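Local coordinates for periplasmic binding protein/LacI transcriptional regulator (Burkholderia graminis C4D1M, PDB 5HQJ) that probably binds sugars in the periplasm for an ABC transporter and holds D-arabinose in its cleft in this crystal, at residues 34-39 with 162-167; 48-53 with 58-63; 116-119 with 123-126; 137-142 with 263-268; 255-260 with 304-309. One frame throughout, in Å; residues are numbered along the deposited sequence. Where two conformers were deposited one is given.

Interaction 1: residues 34-39 with 162-167; sequences IPKVAV and AVNLNE. With 64K (alpha-D-arabinopyranose), chain B.
The sugar-binding cleft between the two lobes is bridged here by Lys-36 and Asn-164, which reach for each other from opposite directions and meet beside O1 of the alpha-D-arabinopyranose. With CG anti to the carbonyl carbon (chi1 -78°) and the chain extended beyond it, the lysine spans the gap between backbones and delivers NZ 3.0 Å from Asn-164 OD1. It does so bent away from the C=O direction and tilted 25° out of the amide's carbonyl plane. The same NZ makes a weak bond to the sugar's O1 and lies 3.5 Å from the methyl CB of Ala-162, the N-cap residue of the asparagine's helix. Asn-164 uses both ends of its amide. ND2 gives the sugar's O1 a nearly straight bond of 2.8 Å, while OD1, besides taking the lysine, receives a weak bond from Leu-165 N. The amide is thus fixed in rotation, its oxygen turned to the ammonium and its nitrogen to the sugar. Lys-36 stands in the loop between strand 30-34 and helix 42-56, against Phe-42 and Ser-117, whereas Asn-164 rides on the first turn of helix 163-176 and touches Asn-132 of helix 132-146.

Interaction 2: residues 48-53 with 58-63; sequences GAKTAA and VKYQWV
Residues 48-53 of helix 42-56 and strand 59-62 run nearly antiparallel, 170° between their directions, with the axes of these short segments 8.7 Å apart at closest approach. Where the chain comes round from one to the other, Val-58 N gives a hydrogen bond of 3.1 Å to Ala-53 O, and just there the CB of Ala-53 rests 3.8 Å from Val-58 CG2. Tyr-60 carries the largest share of the contact. Its CG is anti to the backbone N (chi1 168°), which raises the ring off the strand and lays one face along the helix backbone. CA of Lys-50 sits over that face, 4.2 Å from the ring centroid in a CH-pi contact, and the carbonyl carbon of Ala-49 lies over the same face nearer the rim. These two elements are the second half of the beta-alpha-beta unit of strand 30-34, helix 42-56 and strand 59-62, and the tyrosine lies between the helix and strand layers. The base of its side chain is pressed by Ala-53, CB to CB of Tyr-60 at 3.5 Å. Farther out, Ala-49 CB meets Tyr-60 CE1 at 3.6 Å, and the hydroxyl OH bonds to Asn-46 one turn earlier in the helix. The Lys-50 chain, bent at chi2, draws its CD across Tyr-60 CD2 at 3.6 Å before its end leads away from the strand.

Interaction 3: residues 116-119 with 123-126; sequences DSDS and GRSM. With 64K (alpha-D-arabinopyranose), chain B.
Arg-124 brings its guanidinium side-on against the carboxylate of Asp-118, so that NE and NH2 each take one oxygen in a two-pronged salt bridge. NH2 reaches OD2 of Asp-118 at 2.9 Å with a nearly straight N-H, and OD2 lies practically in the guanidinium plane. The second prong, from Arg-124 NE to Asp-118 OD1 at 3.0 Å, uses the syn lone pair of that oxygen and is more bent. The two flat groups are not coplanar but turned 32° against each other. Two torsions shape the approach: Arg-124 CG stands between its backbone N and carbonyl carbon (chi1 84°), and a kink at chi2 swings the chain across the aspartate. On the way CD passes Ser-119 O at 3.5 Å. Asp-118 OD1 has a further partner in Thr-114 OG1, on strand 111-115, which ties the salt bridge back to the sheet. The segments 116-119 and 123-126 are two parts of the helix-free connection between the neighbouring parallel strands 111-115 and 127-129, and the ion pair closes this loop on itself. At its start, two residues before the salt-bridged aspartate, Asp-116 faces the other way, into the cleft. Its carboxylate receives both adjacent hydroxyls of the alpha-D-arabinopyranose, O2 on Asp-116 OD1 at 2.6 Å and O1 on Asp-116 OD2, also at 2.6 Å. Asp-116 OD2 is gripped by Ser-91 OG as well, a second-shell hydroxyl that would hold the carboxylate in its rotation. Ser-119 OG, farther along, bonds to Pro-95 O.

Interaction 4: residues 137-142 with 263-268; sequences ATMAET and GIMVQR. With 64K (alpha-D-arabinopyranose), chain B.
Gln-267 NE2 is held between two acceptors: O2 of the alpha-D-arabinopyranose, at 2.9 Å and almost straight in line (174°), and OD1 of Asp-247. The other end of the amide, OE1, is bonded to Thr-130 OG1, so the flat group has its rotation fixed and its N-H turned to the sugar. Two residues back along the same segment, Met-265 lies on the strand and turns to helix 132-146. Both it and its chief partner, Met-139, are selenomethionines. Their chains cross at a slant with the CG atoms nearest: Met-139 CG stands 3.6 Å from Met-265 CG. Each selenium lies near the partner's CG, with Met-265 SE 4.1 Å from Met-139 CG. The Met-265 chain is folded at both chi2 (-72°) and chi3, and this curl carries its methyl round to Thr-138, where CE lies 3.8 Å from the CG2 methyl. That threonine sets its methyl anti to the backbone N, while OG1 bonds to Gln-134 O within the helix. Met-139 also rests on Leu-244 and Phe-246 of strand 242-246, next to strand 263-266 in the mixed sheet. The helix therefore meets the strand by apolar van der Waals contact alone, while the polar side chain of Gln-267, just beyond, is turned to the sugar and donates from NE2 to its O2.

Interaction 5: residues 255-260 with 304-309; sequences GLKDGY and DNMTSY
Met-306, a selenomethionine, carries most of this contact, placing its chain across the last turns of helix 250-258 between Leu-256 and Lys-257. It was modelled in two conformers, so the details given hold for one of them. In that conformer CG stands between the backbone N and the carbonyl carbon (chi1 75°) and the rest of the chain is extended, which projects the methyl CE outward to the helix. There CE meets the aliphatic part of Lys-257, 3.6 Å from its CG, the two chains crossing at about a right angle. The lysine contributes its methylene chain; no charged partner for it lies in segment 304-309. Leu-256 meets the other end of the same side chain. Its CD2 comes to 4.0 Å from Met-306 CB, and the two chains run alongside each other in opposite senses. The leucine also sits on Ile-264 and Val-301, and Met-306 too rests on Val-301; both therefore lean on the same valine of strand 299-301. Directly after these residues the helix ends in a Schellman motif. Gly-259 takes a positive phi (91°), Tyr-260 N bonds back to Gly-255 O at 2.8 Å, and Gly-259 N makes a weak bond to Leu-256 O. The chain then turns into strand 263-266. On the other segment, Asn-305 bonds through OD1 to Thr-302 N and through ND2 to Val-300 O, tying the residue before Met-306 back to the edge strand. This is the layering of an alpha/beta lobe, a helix lying over one edge of the mixed sheet with the C-terminal tail folded against it.

Interactions 1, 3 and 4 share the arabinose: Lys-36 and Asn-164, Asp-116 and Gln-267 approach it from three different segment pairs. Interaction 1 is buried and polar and joins the two lobes across the cleft; it touches interaction 3 through Asn-164 and Ser-117. Interaction 4 is also buried, but apolar between helix and strand. Interactions 2, 3 and 5 are partly buried. In interaction 3 the salt bridge lies on the far side of the loop from the sugar. Interaction 2 sets a helix on an edge strand, largely by apolar contact with one backbone bond, whereas interaction 5 sets a helix against the C-terminal loop by apolar contact alone. Interactions 4 and 5 meet at strand 263-266, where Val-266 touches Tyr-309.

Interaction 1: residues 34-39 with 162-167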
# COMPACT_ATOMS: atom_id res chain seq x y z
N ILE A 34 5.72 8.08 9.54
CA ILE A 34 6.43 6.80 9.56
C ILE A 34 5.92 5.90 8.45
O ILE A 34 4.73 5.53 8.47
CB ILE A 34 6.22 6.05 10.92
CG1 ILE A 34 6.59 6.96 12.09
CG2 ILE A 34 7.02 4.72 10.97
CD1 ILE A 34 6.17 6.45 13.45
N PRO A 35 6.78 5.56 7.49
CA PRO A 35 6.37 4.54 6.52
C PRO A 35 6.53 3.14 7.08
O PRO A 35 7.02 2.99 8.21
CB PRO A 35 7.35 4.77 5.36
CG PRO A 35 8.61 5.17 6.06
CD PRO A 35 8.12 6.10 7.15
N LYS A 36 6.17 2.13 6.30
CA LYS A 36 6.39 0.75 6.73
C LYS A 36 7.90 0.48 6.77
O LYS A 36 8.36 -0.33 7.57
CB LYS A 36 5.69 -0.25 5.80
CG LYS A 36 4.15 -0.39 6.03
CD LYS A 36 3.55 -1.47 5.10
CE LYS A 36 2.03 -1.58 5.23
NZ LYS A 36 1.51 -2.76 4.49
N VAL A 37 8.63 1.16 5.88
CA VAL A 37 10.08 1.02 5.73
C VAL A 37 10.49 1.88 4.55
O VAL A 37 9.62 2.36 3.83
CB VAL A 37 10.55 -0.43 5.43
CG1 VAL A 37 11.01 -1.19 6.71
CG2 VAL A 37 9.49 -1.21 4.61
N ALA A 38 11.79 2.04 4.32
CA ALA A 38 12.27 2.74 3.14
C ALA A 38 12.09 1.91 1.89
O ALA A 38 13.06 1.35 1.38
CB ALA A 38 13.74 3.09 3.29
N VAL A 39 10.86 1.85 1.40
CA VAL A 39 10.53 1.21 0.13
C VAL A 39 9.85 2.23 -0.82
O VAL A 39 9.29 3.21 -0.37
CB VAL A 39 9.61 -0.00 0.34
CG1 VAL A 39 10.35 -1.11 1.07
CG2 VAL A 39 8.41 0.40 1.12
N ALA A 162 0.40 -7.89 6.76
CA ALA A 162 -0.13 -6.58 6.40
C ALA A 162 -1.64 -6.59 6.19
O ALA A 162 -2.16 -7.30 5.32
CB ALA A 162 0.57 -6.09 5.14
N VAL A 163 -2.34 -5.75 6.95
CA VAL A 163 -3.79 -5.66 6.85
C VAL A 163 -4.27 -5.20 5.48
O VAL A 163 -5.25 -5.73 4.96
CB VAL A 163 -4.37 -4.70 7.91
CG1 VAL A 163 -5.73 -4.13 7.49
CG2 VAL A 163 -4.50 -5.42 9.23
N ASN A 164 -3.61 -4.21 4.89
CA ASN A 164 -4.16 -3.65 3.68
C ASN A 164 -3.99 -4.72 2.62
O ASN A 164 -4.88 -4.88 1.80
CB ASN A 164 -3.52 -2.29 3.32
CG ASN A 164 -1.99 -2.32 3.19
OD1 ASN A 164 -1.31 -3.26 3.60
ND2 ASN A 164 -1.44 -1.23 2.63
N LEU A 165 -2.87 -5.45 2.65
CA LEU A 165 -2.59 -6.45 1.63
C LEU A 165 -3.53 -7.60 1.79
O LEU A 165 -4.09 -8.09 0.83
CB LEU A 165 -1.15 -6.94 1.71
CG LEU A 165 -0.08 -5.91 1.47
CD1 LEU A 165 1.24 -6.61 1.35
CD2 LEU A 165 -0.37 -5.02 0.23
N ASN A 166 -3.78 -8.01 3.03
CA ASN A 166 -4.70 -9.12 3.23
C ASN A 166 -6.14 -8.76 2.88
O ASN A 166 -6.87 -9.59 2.37
CB ASN A 166 -4.63 -9.64 4.67
CG ASN A 166 -3.33 -10.33 4.96
OD1 ASN A 166 -2.65 -10.81 4.04
ND2 ASN A 166 -2.97 -10.42 6.21
N GLU A 167 -6.55 -7.51 3.10
CA GLU A 167 -7.83 -7.06 2.63
C GLU A 167 -7.94 -7.09 1.12
O GLU A 167 -8.97 -7.45 0.59
CB GLU A 167 -8.08 -5.66 3.17
CG GLU A 167 -8.36 -5.72 4.67
CD GLU A 167 -8.41 -4.36 5.34
OE1 GLU A 167 -7.85 -3.41 4.78
OE2 GLU A 167 -9.00 -4.24 6.43
O2 64K B . -0.28 0.25 0.03
C2 64K B . 0.90 -0.63 -0.01
C3 64K B . 1.52 -0.47 -1.36
O3 64K B . 0.74 -1.17 -2.31
C4 64K B . 2.91 -1.10 -1.42
O4 64K B . 2.86 -2.53 -1.33
C5 64K B . 3.72 -0.61 -0.31
O5 64K B . 3.11 -1.03 0.94
C1 64K B . 1.86 -0.23 1.07
O1 64K B . 1.29 -0.50 2.29

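Interaction 2: residues 48-53 with 58-63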
# COMPACT_ATOMS: atom_id res chain seq x y z
N GLY A 48 4.26 14.28 -0.17
CA GLY A 48 3.01 14.93 0.14
C GLY A 48 3.02 15.45 1.57
O GLY A 48 2.55 16.54 1.85
N ALA A 49 3.57 14.68 2.50
CA ALA A 49 3.62 15.14 3.89
C ALA A 49 4.55 16.35 4.04
O ALA A 49 4.22 17.33 4.72
CB ALA A 49 4.05 13.99 4.81
N LYS A 50 5.70 16.30 3.39
CA LYS A 50 6.70 17.35 3.48
C LYS A 50 6.13 18.63 2.89
O LYS A 50 6.25 19.70 3.48
CB LYS A 50 7.98 16.91 2.78
CG LYS A 50 9.08 17.95 2.70
CD LYS A 50 9.64 18.31 4.05
CE LYS A 50 10.81 19.27 3.90
NZ LYS A 50 11.78 18.84 2.85
N THR A 51 5.47 18.52 1.73
CA THR A 51 4.78 19.67 1.13
C THR A 51 3.75 20.30 2.09
O THR A 51 3.74 21.51 2.31
CB THR A 51 4.08 19.24 -0.16
OG1 THR A 51 5.06 18.74 -1.08
CG2 THR A 51 3.39 20.42 -0.80
N ALA A 52 2.92 19.47 2.72
CA ALA A 52 1.89 20.01 3.60
C ALA A 52 2.49 20.63 4.86
O ALA A 52 2.02 21.66 5.35
CB ALA A 52 0.90 18.93 3.98
N ALA A 53 3.54 20.01 5.39
CA ALA A 53 4.20 20.54 6.59
C ALA A 53 4.84 21.89 6.30
O ALA A 53 4.79 22.79 7.14
CB ALA A 53 5.24 19.56 7.12
N VAL A 58 5.26 23.94 9.99
CA VAL A 58 5.60 23.14 11.16
C VAL A 58 6.88 22.35 10.94
O VAL A 58 7.33 22.17 9.80
CB VAL A 58 4.45 22.18 11.52
CG1 VAL A 58 3.14 22.94 11.52
CG2 VAL A 58 4.37 21.01 10.54
N LYS A 59 7.47 21.90 12.04
CA LYS A 59 8.60 20.99 12.01
C LYS A 59 8.10 19.62 11.59
O LYS A 59 7.06 19.17 12.05
CB LYS A 59 9.29 20.92 13.39
CG LYS A 59 10.06 19.63 13.67
CD LYS A 59 11.25 19.44 12.73
CE LYS A 59 11.92 18.09 12.92
NZ LYS A 59 12.84 17.75 11.80
N TYR A 60 8.86 18.98 10.70
CA TYR A 60 8.46 17.72 10.11
C TYR A 60 9.64 16.75 10.14
O TYR A 60 10.75 17.14 9.79
CB TYR A 60 7.98 17.95 8.67
CG TYR A 60 7.82 16.69 7.84
CD1 TYR A 60 6.72 15.86 8.00
CD2 TYR A 60 8.77 16.34 6.90
CE1 TYR A 60 6.58 14.71 7.25
CE2 TYR A 60 8.64 15.20 6.13
CZ TYR A 60 7.55 14.38 6.32
OH TYR A 60 7.40 13.23 5.57
N GLN A 61 9.40 15.50 10.56
CA GLN A 61 10.36 14.42 10.33
C GLN A 61 9.74 13.17 9.72
O GLN A 61 8.61 12.75 10.03
CB GLN A 61 11.08 14.04 11.64
CG GLN A 61 10.24 14.27 12.84
CD GLN A 61 10.88 13.81 14.13
OE1 GLN A 61 11.91 13.13 14.14
NE2 GLN A 61 10.26 14.18 15.24
N TRP A 62 10.53 12.58 8.85
CA TRP A 62 10.25 11.30 8.24
C TRP A 62 11.12 10.26 8.94
O TRP A 62 12.35 10.35 8.89
CB TRP A 62 10.54 11.42 6.73
CG TRP A 62 10.37 10.23 5.87
CD1 TRP A 62 11.35 9.46 5.34
CD2 TRP A 62 9.14 9.68 5.41
NE1 TRP A 62 10.82 8.48 4.55
CE2 TRP A 62 9.45 8.58 4.58
CE3 TRP A 62 7.79 10.01 5.59
CZ2 TRP A 62 8.49 7.81 3.97
CZ3 TRP A 62 6.82 9.23 4.96
CH2 TRP A 62 7.18 8.14 4.19
N VAL A 63 10.48 9.32 9.62
CA VAL A 63 11.17 8.33 10.45
C VAL A 63 10.99 6.92 9.89
O VAL A 63 9.88 6.37 9.88
CB VAL A 63 10.67 8.39 11.90
CG1 VAL A 63 11.58 7.57 12.80
CG2 VAL A 63 10.62 9.85 12.36

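Interaction 3: residues 116-119 with 123-126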
# COMPACT_ATOMS: atom_id res chain seq x y z
N ASP A 116 -2.51 4.59 4.85
CA ASP A 116 -2.11 3.49 3.98
C ASP A 116 -2.44 2.11 4.52
O ASP A 116 -3.12 1.34 3.85
CB ASP A 116 -0.60 3.59 3.67
CG ASP A 116 -0.11 2.42 2.89
OD1 ASP A 116 -0.70 2.11 1.82
OD2 ASP A 116 0.85 1.80 3.36
N SER A 117 -1.91 1.80 5.71
CA SER A 117 -2.14 0.52 6.38
C SER A 117 -2.49 0.75 7.85
O SER A 117 -1.70 1.23 8.67
CB SER A 117 -0.94 -0.43 6.26
OG SER A 117 -1.41 -1.79 6.33
N ASP A 118 -3.73 0.40 8.17
CA ASP A 118 -4.33 0.71 9.46
C ASP A 118 -3.96 -0.26 10.60
O ASP A 118 -3.52 -1.39 10.34
CB ASP A 118 -5.86 0.74 9.32
CG ASP A 118 -6.55 1.49 10.45
OD1 ASP A 118 -5.86 2.10 11.27
OD2 ASP A 118 -7.80 1.47 10.51
N SER A 119 -4.07 0.24 11.82
CA SER A 119 -4.16 -0.57 13.05
C SER A 119 -5.43 -0.16 13.82
O SER A 119 -5.39 0.76 14.63
CB SER A 119 -2.93 -0.39 13.95
OG SER A 119 -3.12 -1.04 15.21
N GLY A 123 -6.40 2.92 18.90
CA GLY A 123 -6.99 4.13 19.42
C GLY A 123 -6.69 5.34 18.56
O GLY A 123 -6.96 6.48 18.94
N ARG A 124 -6.11 5.08 17.39
CA ARG A 124 -5.78 6.17 16.47
C ARG A 124 -7.05 6.94 16.14
O ARG A 124 -8.15 6.38 16.16
CB ARG A 124 -5.11 5.62 15.20
CG ARG A 124 -6.03 5.12 14.10
CD ARG A 124 -6.89 3.90 14.48
NE ARG A 124 -7.63 3.47 13.30
CZ ARG A 124 -8.79 3.99 12.89
NH1 ARG A 124 -9.39 4.96 13.59
NH2 ARG A 124 -9.37 3.54 11.79
N SER A 125 -6.89 8.23 15.88
CA SER A 125 -8.03 9.13 15.65
C SER A 125 -8.77 8.76 14.39
O SER A 125 -9.99 8.87 14.30
CB SER A 125 -7.55 10.58 15.56
OG SER A 125 -6.69 10.81 14.45
N MSE A 126 -8.02 8.32 13.39
CA MSE A 126 -8.58 8.14 12.07
C MSE A 126 -7.58 7.45 11.16
O MSE A 126 -6.38 7.44 11.44
CB MSE A 126 -9.00 9.48 11.47
CG MSE A 126 -7.86 10.40 11.21
SE MSE A 126 -8.39 12.18 10.59
CE MSE A 126 -8.68 11.76 8.70
O2 64K B . -0.28 0.25 0.03
C2 64K B . 0.90 -0.63 -0.01
C3 64K B . 1.52 -0.47 -1.36
O3 64K B . 0.74 -1.17 -2.31
C4 64K B . 2.91 -1.10 -1.42
O4 64K B . 2.86 -2.53 -1.33
C5 64K B . 3.72 -0.61 -0.31
O5 64K B . 3.11 -1.03 0.94
C1 64K B . 1.86 -0.23 1.07
O1 64K B . 1.29 -0.50 2.29

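Interaction 4: residues 137-142 with 263-268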
# COMPACT_ATOMS: atom_id res chain seq x y z
N ALA A 137 -11.77 -6.25 -4.77
CA ALA A 137 -12.98 -6.51 -5.50
C ALA A 137 -12.95 -5.96 -6.93
O ALA A 137 -13.33 -6.63 -7.86
CB ALA A 137 -14.18 -5.91 -4.70
N THR A 138 -12.48 -4.74 -7.12
CA THR A 138 -12.36 -4.16 -8.43
C THR A 138 -11.38 -4.92 -9.34
O THR A 138 -11.65 -5.12 -10.49
CB THR A 138 -11.92 -2.70 -8.31
OG1 THR A 138 -12.95 -1.97 -7.64
CG2 THR A 138 -11.66 -2.04 -9.65
N MSE A 139 -10.25 -5.32 -8.80
CA MSE A 139 -9.32 -6.16 -9.54
C MSE A 139 -9.95 -7.45 -10.00
O MSE A 139 -9.76 -7.90 -11.13
CB MSE A 139 -8.11 -6.45 -8.66
CG MSE A 139 -7.21 -5.27 -8.44
SE MSE A 139 -5.63 -5.90 -7.41
CE MSE A 139 -4.27 -6.07 -8.78
N ALA A 140 -10.73 -8.06 -9.12
CA ALA A 140 -11.41 -9.29 -9.47
C ALA A 140 -12.38 -9.11 -10.64
O ALA A 140 -12.46 -9.98 -11.52
CB ALA A 140 -12.13 -9.87 -8.25
N GLU A 141 -13.14 -8.01 -10.64
CA GLU A 141 -14.05 -7.74 -11.75
C GLU A 141 -13.27 -7.51 -13.03
O GLU A 141 -13.63 -8.02 -14.10
CB GLU A 141 -14.93 -6.53 -11.45
CG GLU A 141 -15.76 -6.69 -10.22
CD GLU A 141 -16.24 -5.38 -9.61
OE1 GLU A 141 -16.95 -5.42 -8.59
OE2 GLU A 141 -15.89 -4.30 -10.14
N THR A 142 -12.20 -6.73 -12.93
CA THR A 142 -11.37 -6.47 -14.08
C THR A 142 -10.85 -7.79 -14.67
O THR A 142 -10.90 -8.06 -15.88
CB THR A 142 -10.21 -5.55 -13.72
OG1 THR A 142 -10.68 -4.25 -13.26
CG2 THR A 142 -9.31 -5.37 -14.94
N GLY A 263 -2.94 -3.97 -16.50
CA GLY A 263 -3.66 -2.98 -15.73
C GLY A 263 -3.01 -2.77 -14.40
O GLY A 263 -2.40 -3.71 -13.86
N ILE A 264 -3.10 -1.57 -13.85
CA ILE A 264 -2.69 -1.40 -12.49
C ILE A 264 -3.76 -0.67 -11.67
O ILE A 264 -4.78 -0.15 -12.17
CB ILE A 264 -1.34 -0.68 -12.39
CG1 ILE A 264 -1.43 0.71 -13.03
CG2 ILE A 264 -0.24 -1.51 -13.05
CD1 ILE A 264 -0.12 1.50 -13.07
N MSE A 265 -3.53 -0.71 -10.37
CA MSE A 265 -4.34 0.03 -9.41
C MSE A 265 -3.44 1.05 -8.74
O MSE A 265 -2.49 0.65 -8.05
CB MSE A 265 -4.96 -0.91 -8.36
CG MSE A 265 -5.76 -2.06 -8.93
SE MSE A 265 -7.43 -1.39 -9.66
CE MSE A 265 -8.40 -1.04 -8.01
N VAL A 266 -3.72 2.36 -8.94
CA VAL A 266 -2.90 3.42 -8.40
C VAL A 266 -3.64 4.07 -7.26
O VAL A 266 -4.73 4.58 -7.46
CB VAL A 266 -2.51 4.44 -9.46
CG1 VAL A 266 -1.54 5.47 -8.86
CG2 VAL A 266 -1.87 3.72 -10.67
N GLN A 267 -3.05 4.03 -6.08
CA GLN A 267 -3.60 4.65 -4.88
C GLN A 267 -3.26 6.15 -4.96
O GLN A 267 -2.81 6.60 -6.00
CB GLN A 267 -3.03 3.99 -3.63
CG GLN A 267 -3.10 2.48 -3.61
CD GLN A 267 -2.53 1.98 -2.32
OE1 GLN A 267 -3.10 2.19 -1.26
NE2 GLN A 267 -1.36 1.32 -2.40
N ARG A 268 -3.52 6.91 -3.89
CA ARG A 268 -3.15 8.31 -3.82
C ARG A 268 -2.18 8.56 -2.65
O ARG A 268 -2.54 9.15 -1.66
CB ARG A 268 -4.43 9.18 -3.72
CG ARG A 268 -5.31 9.14 -4.96
CD ARG A 268 -6.22 10.33 -5.10
NE ARG A 268 -6.80 10.34 -6.44
CZ ARG A 268 -7.87 9.65 -6.80
NH1 ARG A 268 -8.49 8.89 -5.91
NH2 ARG A 268 -8.31 9.72 -8.04
O2 64K B . -0.28 0.25 0.03
C2 64K B . 0.90 -0.63 -0.01
C3 64K B . 1.52 -0.47 -1.36
O3 64K B . 0.74 -1.17 -2.31
C4 64K B . 2.91 -1.10 -1.42
O4 64K B . 2.86 -2.53 -1.33
C5 64K B . 3.72 -0.61 -0.31
O5 64K B . 3.11 -1.03 0.94
C1 64K B . 1.86 -0.23 1.07
O1 64K B . 1.29 -0.50 2.29

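Interaction 5: residues 255-260 with 304-309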
# COMPACT_ATOMS: atom_id res chain seq x y z
N GLY A 255 6.50 -1.80 -17.33
CA GLY A 255 5.85 -3.06 -17.66
C GLY A 255 4.53 -2.87 -18.40
O GLY A 255 4.19 -3.64 -19.30
N LEU A 256 3.77 -1.86 -17.99
CA LEU A 256 2.51 -1.53 -18.62
C LEU A 256 2.74 -1.01 -20.05
O LEU A 256 2.05 -1.40 -21.01
CB LEU A 256 1.76 -0.50 -17.76
CG LEU A 256 0.33 -0.09 -18.10
CD1 LEU A 256 -0.65 -1.29 -18.05
CD2 LEU A 256 -0.11 1.07 -17.16
N LYS A 257 3.71 -0.10 -20.17
CA LYS A 257 4.18 0.37 -21.47
C LYS A 257 4.54 -0.80 -22.40
O LYS A 257 4.11 -0.84 -23.55
CB LYS A 257 5.42 1.27 -21.31
CG LYS A 257 5.32 2.62 -22.01
CD LYS A 257 6.68 3.30 -22.12
CE LYS A 257 6.57 4.81 -22.28
NZ LYS A 257 6.88 5.56 -21.03
N ASP A 258 5.36 -1.72 -21.88
CA ASP A 258 5.93 -2.83 -22.67
C ASP A 258 4.97 -3.99 -22.95
O ASP A 258 5.30 -4.89 -23.70
CB ASP A 258 7.15 -3.43 -21.95
CG ASP A 258 8.35 -2.52 -21.93
OD1 ASP A 258 8.37 -1.55 -22.72
OD2 ASP A 258 9.29 -2.80 -21.15
N GLY A 259 3.81 -3.99 -22.30
CA GLY A 259 2.81 -5.04 -22.53
C GLY A 259 2.92 -6.23 -21.60
O GLY A 259 2.26 -7.26 -21.78
N TYR A 260 3.80 -6.14 -20.61
CA TYR A 260 3.97 -7.23 -19.63
C TYR A 260 2.92 -7.18 -18.51
O TYR A 260 2.66 -8.18 -17.83
CB TYR A 260 5.38 -7.18 -19.05
CG TYR A 260 6.46 -7.49 -20.02
CD1 TYR A 260 6.52 -8.74 -20.59
CD2 TYR A 260 7.42 -6.55 -20.36
CE1 TYR A 260 7.52 -9.07 -21.48
CE2 TYR A 260 8.43 -6.87 -21.26
CZ TYR A 260 8.46 -8.14 -21.82
OH TYR A 260 9.43 -8.52 -22.72
N ASP A 304 -3.82 3.21 -21.68
CA ASP A 304 -4.56 4.31 -22.32
C ASP A 304 -4.65 5.54 -21.46
O ASP A 304 -4.75 6.65 -21.99
CB ASP A 304 -5.97 3.87 -22.70
CG ASP A 304 -5.99 2.78 -23.74
OD1 ASP A 304 -4.95 2.59 -24.41
OD2 ASP A 304 -7.03 2.10 -23.89
N ASN A 305 -4.64 5.37 -20.14
CA ASN A 305 -4.72 6.54 -19.24
C ASN A 305 -3.53 6.65 -18.29
O ASN A 305 -3.65 7.20 -17.21
CB ASN A 305 -6.02 6.53 -18.43
CG ASN A 305 -6.12 5.34 -17.49
OD1 ASN A 305 -5.47 4.35 -17.70
ND2 ASN A 305 -6.93 5.45 -16.44
N MSE A 306 -2.36 6.20 -18.71
CA MSE A 306 -1.25 6.08 -17.77
C MSE A 306 -0.48 7.39 -17.57
O MSE A 306 0.42 7.46 -16.75
CB MSE A 306 -0.30 4.97 -18.20
CG MSE A 306 0.59 5.31 -19.37
SE MSE A 306 1.82 3.83 -19.67
CE MSE A 306 2.09 4.10 -21.56
N THR A 307 -0.83 8.43 -18.31
CA THR A 307 -0.18 9.74 -18.10
C THR A 307 -1.04 10.74 -17.35
O THR A 307 -0.55 11.81 -16.97
CB THR A 307 0.20 10.44 -19.42
OG1 THR A 307 -0.97 11.02 -20.01
CG2 THR A 307 0.86 9.48 -20.40
N SER A 308 -2.31 10.43 -17.15
CA SER A 308 -3.25 11.44 -16.67
C SER A 308 -3.81 11.17 -15.28
O SER A 308 -4.55 12.00 -14.74
CB SER A 308 -4.42 11.59 -17.67
OG SER A 308 -5.08 10.35 -17.94
N TYR A 309 -3.50 10.02 -14.67
CA TYR A 309 -3.94 9.76 -13.33
C TYR A 309 -3.10 10.63 -12.40
O TYR A 309 -1.98 11.04 -12.74
CB TYR A 309 -3.79 8.26 -12.94
CG TYR A 309 -2.33 7.81 -12.88
CD1 TYR A 309 -1.66 7.38 -14.01
CD2 TYR A 309 -1.60 7.92 -11.69
CE1 TYR A 309 -0.35 7.04 -13.95
CE2 TYR A 309 -0.28 7.56 -11.63
CZ TYR A 309 0.35 7.13 -12.77
OH TYR A 309 1.69 6.79 -12.74